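Local coordinates for protein DNA polymerase sliding clamp (Archaeoglobus fulgidus, PDB 1RWZ) that probably serves as a ring-shaped sliding clamp that encircles DNA and tethers the replicative polymerase and other DNA-processing proteins to it, at residues G187-M192 against L215-P220. Numbering follows the deposited sequence.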
# COMPACT_ATOMS: atom_id res chain seq x y z
N GLY A 187 7.21 -28.72 -28.82
CA GLY A 187 8.58 -29.18 -28.73
C GLY A 187 8.88 -29.84 -27.39
O GLY A 187 8.32 -29.46 -26.36
N GLU A 188 9.77 -30.83 -27.40
CA GLU A 188 10.14 -31.53 -26.18
C GLU A 188 11.36 -30.88 -25.55
O GLU A 188 12.40 -30.75 -26.19
CB GLU A 188 10.42 -33.00 -26.47
CG GLU A 188 9.21 -33.75 -27.00
CD GLU A 188 9.45 -35.24 -27.14
OE1 GLU A 188 10.42 -35.64 -27.81
OE2 GLU A 188 8.66 -36.02 -26.57
N ALA A 189 11.23 -30.47 -24.29
CA ALA A 189 12.31 -29.82 -23.57
C ALA A 189 12.07 -29.88 -22.06
O ALA A 189 10.93 -29.93 -21.60
CB ALA A 189 12.45 -28.37 -24.01
N ARG A 190 13.16 -29.87 -21.29
CA ARG A 190 13.05 -29.93 -19.84
C ARG A 190 14.32 -29.35 -19.23
O ARG A 190 15.41 -29.87 -19.46
CB ARG A 190 12.88 -31.39 -19.41
CG ARG A 190 12.67 -31.63 -17.92
CD ARG A 190 12.64 -33.14 -17.63
NE ARG A 190 12.48 -33.44 -16.21
CZ ARG A 190 11.32 -33.41 -15.56
NH1 ARG A 190 10.20 -33.09 -16.21
NH2 ARG A 190 11.28 -33.68 -14.27
N SER A 191 14.17 -28.26 -18.48
CA SER A 191 15.31 -27.61 -17.82
C SER A 191 14.90 -27.09 -16.44
O SER A 191 13.72 -26.86 -16.20
CB SER A 191 15.84 -26.44 -18.66
OG SER A 191 16.45 -26.88 -19.86
N MET A 192 15.87 -26.91 -15.55
CA MET A 192 15.58 -26.40 -14.21
C MET A 192 16.19 -25.01 -14.04
O MET A 192 17.29 -24.76 -14.53
CB MET A 192 16.13 -27.35 -13.15
CG MET A 192 15.78 -26.94 -11.72
SD MET A 192 15.85 -28.32 -10.56
CE MET A 192 14.16 -28.52 -10.17
N LEU A 215 12.51 -22.73 -25.06
CA LEU A 215 13.06 -23.69 -24.12
C LEU A 215 13.76 -24.91 -24.72
O LEU A 215 13.30 -25.48 -25.71
CB LEU A 215 11.92 -24.18 -23.21
CG LEU A 215 12.17 -25.17 -22.07
CD1 LEU A 215 12.95 -24.49 -20.95
CD2 LEU A 215 10.82 -25.65 -21.53
N GLY A 216 14.86 -25.30 -24.08
CA GLY A 216 15.61 -26.47 -24.51
C GLY A 216 15.86 -27.35 -23.30
O GLY A 216 15.24 -27.17 -22.25
N THR A 217 16.78 -28.31 -23.42
CA THR A 217 17.09 -29.21 -22.31
C THR A 217 18.51 -28.94 -21.82
O THR A 217 19.47 -29.12 -22.56
CB THR A 217 16.94 -30.69 -22.76
OG1 THR A 217 15.56 -30.95 -23.06
CG2 THR A 217 17.41 -31.64 -21.67
N ASN A 218 18.61 -28.49 -20.57
CA ASN A 218 19.87 -28.13 -19.93
C ASN A 218 20.52 -26.98 -20.68
O ASN A 218 21.74 -26.88 -20.80
CB ASN A 218 20.81 -29.34 -19.86
CG ASN A 218 20.28 -30.44 -18.97
OD1 ASN A 218 19.87 -30.18 -17.83
ND2 ASN A 218 20.27 -31.67 -19.48
N TYR A 219 19.67 -26.08 -21.17
CA TYR A 219 20.06 -24.90 -21.94
C TYR A 219 19.44 -23.68 -21.28
O TYR A 219 18.42 -23.80 -20.59
CB TYR A 219 19.49 -24.99 -23.35
CG TYR A 219 20.45 -25.35 -24.46
CD1 TYR A 219 19.99 -26.00 -25.60
CD2 TYR A 219 21.79 -24.99 -24.39
CE1 TYR A 219 20.85 -26.29 -26.66
CE2 TYR A 219 22.66 -25.28 -25.44
CZ TYR A 219 22.19 -25.93 -26.57
OH TYR A 219 23.04 -26.25 -27.60
N PRO A 220 20.03 -22.49 -21.49
CA PRO A 220 19.44 -21.29 -20.88
C PRO A 220 18.05 -21.10 -21.49
O PRO A 220 17.83 -21.47 -22.64
CB PRO A 220 20.39 -20.18 -21.31
CG PRO A 220 21.72 -20.89 -21.47
CD PRO A 220 21.31 -22.18 -22.15
O HOH W 1 15.08 -30.17 -25.79
O HOH W 2 18.38 -27.73 -16.71
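Ser191 and Thr217 show how two hydroxyls, one from each partner, can fasten a turn to the edge of a strand. The Ser191 hydroxyl reaches into the bend of 216-219: OG, anti to its own carbonyl carbon (chi1 -69°), donates to Gly216 O at 2.7 Å, approaching from above the carbonyl plane, and accepts from Asn218 N at 2.8 Å. One oxygen thus grips two backbone groups that flank Thr217. In the reverse sense, Thr217 OG1 takes the N-H of Arg190 in a somewhat bent bond of 3.2 Å, while its methyl CG2 rests 3.5 Å from Arg190 O. A water joins Thr217 OG1 to Glu188 O, and a second links Met192 N with Asn218 OD1, so solvent extends the seam at both ends. Next to these polar bonds, Ala189 CB packs 3.8 Å from Leu215 CG, and both side chains also touch Ala129. Arg190 NE forms a salt bridge with Glu243. Strand 189-194 pairs with 151-157 on its other edge; here side-chain hydroxyls, rather than a ladder of backbone bonds, attach it to the turn of the beta hairpin 210-215/221-227, within the C-terminal domain of the PCNA clamp fold.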